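Local atomic coordinates of N-acetylgalactosaminyltransferase 7 (Homo sapiens, PDB entry 6IWR), a protein that belongs to the glycosyltransferases of the GT-A fold and joins that domain to a ricin-type beta-trefoil lectin domain. Residues A[74-79]-A[136-141]; A[405-410]-A[433-438]; A[118-123]-A[159-164]; A[501-504]-A[508-511]. One frame throughout, in Å; residues are numbered along the deposited sequence.

How the contacts relate
Contacts 1 and 3 are interleaved along the chain: contact 3 takes its helix 117-122 from the chain between the two segments of contact 1, and their centres are 30 Å apart. Contact 3 includes the start of a helix of the GT-A domain; the side chain of Thr162 is about 11 Å from the bound manganese ion. Contact 2 follows later in the chain, across the chain's centre from contact 3, with 40 Å between centres. Contact 4 belongs to the beta-trefoil; its nearest atoms are about 13 Å from those of contact 2. Contacts 1 and 4, centres 58 Å apart, lie on opposite sides of the chain's centre, and no two of the four touch.

Contact 1: A[74-79]-A[136-141]; sequences NFEPKE and ECKYWH
Glu76 lays its carboxylate across the root of Lys138, overlapping the aliphatic part of that chain and not its ammonium. Glu76 OE2 comes to 3.6 Å from Lys138 CA, while Glu76 OE1 reaches out to Lys138 CD, also at 3.6 Å. The bend at chi2 of Glu76 (67°) folds the acid over toward the 3-10 turn of 136-138. Opposite charges are near but not paired: Glu76 OE1 stays 5.0 Å from Lys138 NZ and forms its salt bridge with Arg133 instead, whereas the lysine end makes long, weak ion pairs with Glu135 and Asp131. Glu76 OE2 accepts a hydrogen bond from a water that also donates to Cys137 O, 3.2 Å from the water oxygen. The two segments are thus bridged through solvent, and no direct hydrogen bond crosses between them.

At the other end, Asn74 OD1 rests on the backbone of His141, 3.3 Å from His141 CA, and Asn74 ND2 donates to the carbonyl of Tyr142. Asn74 N meets the imidazole obliquely, 3.6 Å from His141 ND1 and without a hydrogen bond to it; His141 NE2 is hydrogen-bonded to Ile71 O. A cis peptide precedes Asn74.

This is surface packing beside a small two-stranded antiparallel sheet, in which strand 140-141 pairs with strand 66-67; the loop carrying 74-79 leaves that sheet on the way to helix 103-113. The Cys137-Cys375 disulfide links the turn to the connection between strands 369-373 and 376-382 of the large mixed sheet.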
# COMPACT_ATOMS: atom_id res chain seq x y z
N ASN A 74 33.10 6.14 -34.40
CA ASN A 74 32.55 5.81 -35.69
C ASN A 74 31.15 5.25 -35.68
O ASN A 74 30.54 5.13 -36.70
CB ASN A 74 33.45 4.82 -36.41
CG ASN A 74 33.90 3.70 -35.52
OD1 ASN A 74 34.05 3.87 -34.33
ND2 ASN A 74 34.14 2.56 -36.11
N PHE A 75 30.64 4.89 -34.52
CA PHE A 75 29.24 4.49 -34.44
C PHE A 75 28.35 5.58 -33.87
O PHE A 75 27.21 5.32 -33.50
CB PHE A 75 29.09 3.20 -33.64
CG PHE A 75 29.52 1.98 -34.39
CD1 PHE A 75 30.86 1.67 -34.52
CD2 PHE A 75 28.59 1.16 -35.00
CE1 PHE A 75 31.27 0.55 -35.21
CE2 PHE A 75 28.98 0.04 -35.71
CZ PHE A 75 30.33 -0.27 -35.81
N GLU A 76 28.86 6.79 -33.78
CA GLU A 76 28.03 7.89 -33.38
C GLU A 76 27.23 8.38 -34.57
O GLU A 76 27.82 8.69 -35.61
CB GLU A 76 28.87 9.03 -32.85
CG GLU A 76 28.07 9.85 -31.90
CD GLU A 76 27.75 9.07 -30.67
OE1 GLU A 76 26.79 9.44 -29.96
OE2 GLU A 76 28.47 8.06 -30.43
N PRO A 77 25.92 8.46 -34.48
CA PRO A 77 25.16 9.05 -35.59
C PRO A 77 25.75 10.40 -35.98
O PRO A 77 26.12 11.21 -35.12
CB PRO A 77 23.74 9.17 -35.03
CG PRO A 77 23.67 8.10 -33.99
CD PRO A 77 25.04 8.05 -33.36
N LYS A 78 25.84 10.63 -37.29
CA LYS A 78 26.44 11.86 -37.81
C LYS A 78 25.57 13.09 -37.53
O LYS A 78 26.07 14.14 -37.11
CB LYS A 78 26.70 11.70 -39.30
CG LYS A 78 26.87 10.24 -39.75
CD LYS A 78 26.58 10.11 -41.24
CE LYS A 78 25.28 10.84 -41.57
NZ LYS A 78 25.18 11.18 -43.01
N GLU A 79 24.26 12.99 -37.77
CA GLU A 79 23.37 14.13 -37.60
C GLU A 79 22.20 13.78 -36.70
O GLU A 79 21.80 12.62 -36.63
CB GLU A 79 22.85 14.63 -38.95
CG GLU A 79 23.45 15.93 -39.38
CD GLU A 79 24.25 15.77 -40.65
OE1 GLU A 79 25.31 16.43 -40.78
OE2 GLU A 79 23.82 14.97 -41.50
N GLU A 136 31.89 11.42 -22.93
CA GLU A 136 33.06 10.64 -23.28
C GLU A 136 32.68 9.44 -24.10
O GLU A 136 33.50 8.89 -24.81
CB GLU A 136 33.80 10.19 -22.04
CG GLU A 136 35.07 9.44 -22.34
CD GLU A 136 35.82 9.03 -21.10
OE1 GLU A 136 35.34 9.30 -19.98
OE2 GLU A 136 36.90 8.45 -21.26
N CYS A 137 31.45 9.00 -23.95
CA CYS A 137 30.95 7.85 -24.67
C CYS A 137 30.97 8.05 -26.17
O CYS A 137 31.12 7.09 -26.90
CB CYS A 137 29.56 7.48 -24.19
SG CYS A 137 29.54 6.23 -22.90
N LYS A 138 30.76 9.27 -26.64
CA LYS A 138 30.70 9.54 -28.06
C LYS A 138 32.06 9.61 -28.73
O LYS A 138 32.13 10.01 -29.89
CB LYS A 138 29.98 10.85 -28.32
CG LYS A 138 28.91 11.20 -27.32
CD LYS A 138 27.98 12.22 -27.96
CE LYS A 138 27.22 13.07 -26.98
NZ LYS A 138 26.30 13.92 -27.78
N TYR A 139 33.15 9.26 -28.04
CA TYR A 139 34.46 9.38 -28.65
C TYR A 139 35.20 8.05 -28.67
O TYR A 139 36.42 8.04 -28.83
CB TYR A 139 35.29 10.46 -27.96
CG TYR A 139 34.66 11.82 -28.11
CD1 TYR A 139 34.57 12.45 -29.36
CD2 TYR A 139 34.08 12.45 -27.02
CE1 TYR A 139 33.95 13.69 -29.50
CE2 TYR A 139 33.48 13.67 -27.15
CZ TYR A 139 33.40 14.29 -28.38
OH TYR A 139 32.77 15.51 -28.44
N TRP A 140 34.47 6.94 -28.54
CA TRP A 140 35.05 5.61 -28.66
C TRP A 140 35.04 5.17 -30.12
O TRP A 140 34.04 5.36 -30.83
CB TRP A 140 34.27 4.61 -27.81
CG TRP A 140 34.54 4.72 -26.34
CD1 TRP A 140 33.73 5.32 -25.41
CD2 TRP A 140 35.68 4.23 -25.63
NE1 TRP A 140 34.31 5.23 -24.17
CE2 TRP A 140 35.51 4.57 -24.28
CE3 TRP A 140 36.83 3.54 -26.02
CZ2 TRP A 140 36.43 4.23 -23.30
CZ3 TRP A 140 37.76 3.20 -25.04
CH2 TRP A 140 37.56 3.54 -23.70
N HIS A 141 36.13 4.56 -30.57
CA HIS A 141 36.24 4.08 -31.93
C HIS A 141 36.34 2.56 -31.94
O HIS A 141 37.30 1.99 -31.40
CB HIS A 141 37.42 4.75 -32.63
CG HIS A 141 37.15 6.18 -32.95
ND1 HIS A 141 36.66 6.59 -34.17
CD2 HIS A 141 37.22 7.29 -32.18
CE1 HIS A 141 36.48 7.90 -34.15
NE2 HIS A 141 36.81 8.35 -32.96
O HOH W 1 30.48 6.73 -29.97

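Contact 2: A[405-410]-A[433-438]; sequences YVRVVE and GDISEL
Arg407, midway along helix 400-412, faces Ile435, the N-cap residue of helix 436-444, and their CA atoms, 6.9 Å apart, are the closest pair of the two backbones. The 433-435 loop passes beside the first helix before turning into the second. An Asx turn shapes that entry: Asp434 OD1 accepts from Ser436 N at 2.9 Å and also from the Ser436 hydroxyl.

Arg407 carries the contact. A bend at chi3 (55°) swings its guanidinium to the loop, where NH1 and NH2 both donate end-on to the single acceptor Asp434 O. The Arg407 NH2 to Asp434 O bond is 3.0 Å long. Both nitrogens come from one face of the peptide plane, while the oxygen lies close to the guanidinium plane. Arg407 NH1 also donates to Tyr432 O and Arg407 NE makes a salt bridge with Asp346, so bonds on several sides fix the group's rotation. Ile435 CG1 lies 4.1 Å above the guanidinium plane of Arg407, toward its rim, the two side chains running counter to each other.

Leu438 approaches Arg407 NH2 obliquely and also touches Glu358 of helix 355-365. Helix 417-423 packs against helix 400-412 through Val406 and Val409, and the 433-435 loop leads into helix 436-444.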
# COMPACT_ATOMS: atom_id res chain seq x y z
N TYR A 405 15.12 -19.75 -5.40
CA TYR A 405 16.25 -19.29 -4.62
C TYR A 405 17.03 -20.47 -4.05
O TYR A 405 18.27 -20.47 -4.07
CB TYR A 405 15.77 -18.37 -3.49
CG TYR A 405 15.18 -17.06 -3.98
CD1 TYR A 405 15.46 -16.58 -5.26
CD2 TYR A 405 14.34 -16.30 -3.16
CE1 TYR A 405 14.93 -15.38 -5.70
CE2 TYR A 405 13.81 -15.11 -3.60
CZ TYR A 405 14.10 -14.67 -4.88
OH TYR A 405 13.59 -13.48 -5.32
N VAL A 406 16.33 -21.49 -3.57
CA VAL A 406 17.02 -22.61 -2.94
C VAL A 406 17.85 -23.38 -3.95
O VAL A 406 18.94 -23.85 -3.63
CB VAL A 406 16.01 -23.54 -2.24
CG1 VAL A 406 16.73 -24.81 -1.81
CG2 VAL A 406 15.38 -22.83 -1.05
N ARG A 407 17.33 -23.57 -5.16
CA ARG A 407 18.11 -24.26 -6.17
C ARG A 407 19.40 -23.51 -6.46
O ARG A 407 20.49 -24.08 -6.45
CB ARG A 407 17.28 -24.45 -7.44
CG ARG A 407 16.00 -25.28 -7.23
CD ARG A 407 15.23 -25.45 -8.51
NE ARG A 407 16.06 -26.04 -9.55
CZ ARG A 407 16.29 -27.35 -9.68
NH1 ARG A 407 15.77 -28.21 -8.82
NH2 ARG A 407 17.06 -27.81 -10.66
N VAL A 408 19.29 -22.20 -6.65
CA VAL A 408 20.49 -21.42 -6.95
C VAL A 408 21.49 -21.55 -5.82
O VAL A 408 22.68 -21.80 -6.05
CB VAL A 408 20.13 -19.95 -7.21
CG1 VAL A 408 21.40 -19.15 -7.48
CG2 VAL A 408 19.17 -19.87 -8.39
N VAL A 409 21.03 -21.36 -4.58
CA VAL A 409 21.94 -21.32 -3.44
C VAL A 409 22.62 -22.67 -3.24
O VAL A 409 23.83 -22.75 -3.03
CB VAL A 409 21.20 -20.88 -2.17
CG1 VAL A 409 22.01 -21.23 -0.91
CG2 VAL A 409 20.88 -19.36 -2.22
N GLU A 410 21.83 -23.75 -3.32
CA GLU A 410 22.35 -25.08 -3.04
C GLU A 410 23.43 -25.50 -4.03
O GLU A 410 24.33 -26.29 -3.68
CB GLU A 410 21.20 -26.09 -3.03
CG GLU A 410 20.44 -26.27 -1.69
CD GLU A 410 21.35 -26.54 -0.50
OE1 GLU A 410 21.01 -26.12 0.63
OE2 GLU A 410 22.41 -27.17 -0.71
N GLY A 433 13.94 -29.86 -5.37
CA GLY A 433 13.94 -30.63 -6.60
C GLY A 433 15.30 -31.17 -6.94
O GLY A 433 16.30 -30.93 -6.28
N ASP A 434 15.36 -31.89 -8.05
CA ASP A 434 16.60 -32.52 -8.47
C ASP A 434 17.63 -31.48 -8.91
O ASP A 434 17.36 -30.68 -9.80
CB ASP A 434 16.32 -33.49 -9.61
CG ASP A 434 17.48 -34.41 -9.88
OD1 ASP A 434 18.60 -34.10 -9.44
OD2 ASP A 434 17.26 -35.43 -10.55
N ILE A 435 18.82 -31.51 -8.30
CA ILE A 435 19.86 -30.52 -8.59
C ILE A 435 21.14 -31.26 -9.00
O ILE A 435 22.20 -30.65 -9.17
CB ILE A 435 20.04 -29.57 -7.37
CG1 ILE A 435 20.21 -28.15 -7.87
CG2 ILE A 435 21.15 -29.94 -6.37
CD1 ILE A 435 18.94 -27.59 -8.41
N SER A 436 21.03 -32.57 -9.20
CA SER A 436 22.16 -33.42 -9.57
C SER A 436 22.93 -32.88 -10.77
O SER A 436 24.14 -32.64 -10.70
CB SER A 436 21.68 -34.84 -9.89
OG SER A 436 20.93 -35.35 -8.81
N GLU A 437 22.25 -32.75 -11.91
CA GLU A 437 22.95 -32.37 -13.13
C GLU A 437 23.61 -31.01 -12.97
O GLU A 437 24.74 -30.80 -13.42
CB GLU A 437 21.99 -32.37 -14.32
CG GLU A 437 21.28 -33.70 -14.54
CD GLU A 437 20.26 -33.64 -15.66
OE1 GLU A 437 19.10 -33.25 -15.41
OE2 GLU A 437 20.60 -33.99 -16.81
N LEU A 438 22.95 -30.08 -12.29
CA LEU A 438 23.56 -28.79 -12.05
C LEU A 438 24.83 -28.93 -11.22
O LEU A 438 25.85 -28.30 -11.53
CB LEU A 438 22.56 -27.85 -11.38
CG LEU A 438 21.61 -27.28 -12.42
CD1 LEU A 438 20.20 -27.51 -11.95
CD2 LEU A 438 21.86 -25.78 -12.63

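Contact 3: A[118-123]-A[159-164]; sequences VASDMI and GWSTLM
Ser120 and Asp121, consecutive on helix 117-122, both reach the hydroxyl of Ser161 near the start of helix 160-173. The hydrogen bonds form a short chain: Ser120 OG donates to Ser161 OG at 2.5 Å, and Ser161 OG donates in turn to Asp121 OD1 at 2.7 Å. The carboxylate oxygen is met almost end-on, nearly in line with its C-O bond. With OG set between its backbone N and carbonyl carbon (chi1 72°), Ser161 can serve both neighbours. Ser120 OG in turn is hydrogen-bonded to Arg165 NH1, one turn further along the second helix, so the chain of bonds begins at a cation and ends at an acid.

Helix 160-173 connects strand 149-155 to its parallel neighbour 179-186, a beta-alpha-beta crossover of the GT-A fold. Helix 117-122 packs against the N-terminal part of this helix, the short axes 9.0 Å apart at closest and crossing at 50°.

Nonpolar packing is slight. Thr162 sets its CG2 methyl 3.7 Å from Ser120 OG, and Met117, one residue before 118-123, touches both Ser161 and Thr162. Trp160 meets helix 197-201, stacking edge-to-face with Tyr201 and making a cation-pi contact with Lys197.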
# COMPACT_ATOMS: atom_id res chain seq x y z
N VAL A 118 -2.88 5.09 -22.69
CA VAL A 118 -3.41 6.18 -23.50
C VAL A 118 -2.28 7.15 -23.85
O VAL A 118 -2.16 7.58 -25.00
CB VAL A 118 -4.59 6.88 -22.80
CG1 VAL A 118 -5.18 6.02 -21.69
CG2 VAL A 118 -4.22 8.27 -22.29
N ALA A 119 -1.40 7.43 -22.89
CA ALA A 119 -0.21 8.23 -23.17
C ALA A 119 0.68 7.53 -24.19
O ALA A 119 1.00 8.10 -25.24
CB ALA A 119 0.54 8.53 -21.89
N SER A 120 1.08 6.27 -23.92
CA SER A 120 1.96 5.57 -24.86
C SER A 120 1.38 5.57 -26.27
O SER A 120 2.13 5.72 -27.25
CB SER A 120 2.22 4.14 -24.42
OG SER A 120 2.78 3.44 -25.52
N ASP A 121 0.07 5.39 -26.39
CA ASP A 121 -0.54 5.27 -27.71
C ASP A 121 -0.45 6.56 -28.52
O ASP A 121 -0.61 6.51 -29.74
CB ASP A 121 -2.01 4.84 -27.60
CG ASP A 121 -2.15 3.36 -27.33
OD1 ASP A 121 -1.11 2.67 -27.19
OD2 ASP A 121 -3.31 2.88 -27.26
N MET A 122 -0.21 7.73 -27.91
CA MET A 122 -0.08 8.95 -28.70
C MET A 122 1.36 9.34 -28.98
O MET A 122 1.59 10.31 -29.72
CB MET A 122 -0.82 10.12 -28.05
CG MET A 122 -1.12 10.02 -26.60
SD MET A 122 -2.10 11.46 -26.10
CE MET A 122 -3.76 10.80 -26.14
N ILE A 123 2.34 8.62 -28.41
CA ILE A 123 3.76 8.81 -28.69
C ILE A 123 4.12 7.93 -29.88
O ILE A 123 3.67 6.79 -29.98
CB ILE A 123 4.61 8.48 -27.45
CG1 ILE A 123 4.09 9.27 -26.23
CG2 ILE A 123 6.10 8.72 -27.72
CD1 ILE A 123 4.81 9.00 -24.90
N GLY A 159 1.07 -4.41 -24.10
CA GLY A 159 0.35 -3.44 -24.89
C GLY A 159 0.99 -3.26 -26.26
O GLY A 159 2.21 -3.28 -26.41
N TRP A 160 0.15 -3.08 -27.28
CA TRP A 160 0.64 -3.05 -28.65
C TRP A 160 1.72 -1.98 -28.85
O TRP A 160 2.78 -2.24 -29.44
CB TRP A 160 -0.53 -2.80 -29.59
CG TRP A 160 -0.12 -2.53 -30.98
CD1 TRP A 160 0.21 -1.33 -31.52
CD2 TRP A 160 0.02 -3.50 -32.03
NE1 TRP A 160 0.54 -1.49 -32.85
CE2 TRP A 160 0.43 -2.82 -33.18
CE3 TRP A 160 -0.18 -4.88 -32.11
CZ2 TRP A 160 0.67 -3.47 -34.39
CZ3 TRP A 160 0.05 -5.52 -33.31
CH2 TRP A 160 0.46 -4.82 -34.43
N SER A 161 1.48 -0.77 -28.38
CA SER A 161 2.40 0.30 -28.71
C SER A 161 3.68 0.23 -27.91
O SER A 161 4.74 0.60 -28.42
CB SER A 161 1.70 1.66 -28.53
OG SER A 161 1.51 1.99 -27.17
N THR A 162 3.63 -0.26 -26.67
CA THR A 162 4.89 -0.49 -25.97
C THR A 162 5.69 -1.61 -26.63
O THR A 162 6.92 -1.51 -26.75
CB THR A 162 4.63 -0.79 -24.49
OG1 THR A 162 3.56 -1.74 -24.37
CG2 THR A 162 4.24 0.48 -23.76
N LEU A 163 5.03 -2.68 -27.08
CA LEU A 163 5.75 -3.78 -27.71
C LEU A 163 6.38 -3.33 -29.02
O LEU A 163 7.56 -3.62 -29.29
CB LEU A 163 4.80 -4.96 -27.96
CG LEU A 163 5.39 -6.13 -28.77
CD1 LEU A 163 6.71 -6.55 -28.14
CD2 LEU A 163 4.42 -7.32 -28.85
N MET A 164 5.62 -2.61 -29.85
CA MET A 164 6.13 -2.27 -31.17
C MET A 164 7.13 -1.13 -31.09
O MET A 164 8.00 -1.01 -31.98
CB MET A 164 4.97 -1.94 -32.12
CG MET A 164 4.10 -3.14 -32.54
SD MET A 164 4.94 -4.71 -32.90
CE MET A 164 6.14 -4.21 -34.09

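Contact 4: A[501-504]-A[508-511]; sequences PCHR and NQLF
Gln509 inserts its side-chain amide against the backbone of 501-503 and uses both ends of it. Gln509 NE2 donates to Pro501 O at 2.8 Å in a fairly straight bond (165° at the hydrogen), approaching from above the plane of that carbonyl although the oxygen lies near the plane of the amide. In return, Gln509 OE1 accepts the backbone N-H of His503, with 3.1 Å between His503 N and Gln509 OE1; here the donor is tilted only slightly from the carbonyl plane. This pair of bonds fixes which way round the amide sits, and satisfies the carbonyl of Pro501 and the N-H of His503.

The same amide stacks flat on the imidazole of His503. Ring and amide planes are 2° apart, and Gln509 OE1 stands 3.2 Å above the middle of the His503 ring. His503 ND1 and NE2 are both close to that oxygen, but their angles rule out hydrogen bonds: the oxygen sits over the ring's face, not in line with a ring nitrogen. His503 ND1 instead accepts from Met505 N. A chi1 of 54° brings the ring back over the amide. The backbone oxygens of Asn508 and Leu510 both accept from Gln521 NE2.

Cys502 is tied to Cys485 by a disulfide, while Pro501 and His503 also pack on Thr277 and Val97 of the second subunit. Gln509, with buried Phe511 two residues on, fits the QxW signature of ricin-type beta-trefoil lectins, phenylalanine standing in for tryptophan.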
# COMPACT_ATOMS: atom_id res chain seq x y z
N PRO A 501 -5.53 -14.51 15.19
CA PRO A 501 -5.67 -15.97 15.20
C PRO A 501 -4.59 -16.62 14.35
O PRO A 501 -4.30 -16.17 13.24
CB PRO A 501 -7.08 -16.20 14.63
CG PRO A 501 -7.57 -14.89 14.17
CD PRO A 501 -6.75 -13.81 14.76
N CYS A 502 -3.98 -17.67 14.90
CA CYS A 502 -2.94 -18.40 14.20
C CYS A 502 -3.52 -19.10 12.98
O CYS A 502 -4.63 -19.64 13.02
CB CYS A 502 -2.31 -19.45 15.12
SG CYS A 502 -1.42 -18.79 16.57
N HIS A 503 -2.76 -19.08 11.90
CA HIS A 503 -3.12 -19.82 10.70
C HIS A 503 -1.99 -20.69 10.18
O HIS A 503 -2.18 -21.41 9.19
CB HIS A 503 -3.59 -18.85 9.60
CG HIS A 503 -2.59 -17.78 9.30
ND1 HIS A 503 -1.25 -18.05 9.08
CD2 HIS A 503 -2.73 -16.44 9.21
CE1 HIS A 503 -0.61 -16.91 8.85
NE2 HIS A 503 -1.48 -15.93 8.92
N ARG A 504 -0.80 -20.65 10.79
CA ARG A 504 0.29 -21.55 10.43
C ARG A 504 0.67 -21.44 8.97
O ARG A 504 1.13 -22.40 8.38
CB ARG A 504 -0.05 -23.02 10.74
CG ARG A 504 0.01 -23.38 12.21
CD ARG A 504 -0.14 -24.86 12.45
NE ARG A 504 -0.35 -25.09 13.86
CZ ARG A 504 -1.04 -26.11 14.39
NH1 ARG A 504 -1.57 -27.03 13.59
NH2 ARG A 504 -1.18 -26.22 15.72
N ASN A 508 3.24 -13.06 7.51
CA ASN A 508 3.20 -12.02 8.53
C ASN A 508 3.06 -12.56 9.95
O ASN A 508 3.11 -11.77 10.90
CB ASN A 508 2.04 -11.06 8.25
CG ASN A 508 2.25 -10.22 7.02
OD1 ASN A 508 1.34 -9.52 6.62
ND2 ASN A 508 3.44 -10.27 6.42
N GLN A 509 2.86 -13.87 10.11
CA GLN A 509 2.86 -14.50 11.42
C GLN A 509 4.14 -15.29 11.67
O GLN A 509 4.16 -16.18 12.53
CB GLN A 509 1.65 -15.41 11.58
CG GLN A 509 0.38 -14.65 11.75
CD GLN A 509 -0.78 -15.56 12.06
OE1 GLN A 509 -0.63 -16.79 12.12
NE2 GLN A 509 -1.95 -14.97 12.28
N LEU A 510 5.21 -14.97 10.94
CA LEU A 510 6.49 -15.66 11.02
C LEU A 510 7.56 -14.70 11.53
O LEU A 510 7.64 -13.56 11.07
CB LEU A 510 6.89 -16.19 9.66
CG LEU A 510 8.07 -17.14 9.64
CD1 LEU A 510 7.50 -18.56 9.70
CD2 LEU A 510 8.97 -16.92 8.42
N PHE A 511 8.38 -15.17 12.47
CA PHE A 511 9.46 -14.35 13.01
C PHE A 511 10.71 -15.21 13.19
O PHE A 511 10.65 -16.45 13.15
CB PHE A 511 9.06 -13.69 14.32
CG PHE A 511 7.89 -12.76 14.19
CD1 PHE A 511 6.58 -13.24 14.27
CD2 PHE A 511 8.09 -11.40 13.94
CE1 PHE A 511 5.51 -12.39 14.13
CE2 PHE A 511 7.02 -10.55 13.80
CZ PHE A 511 5.73 -11.03 13.90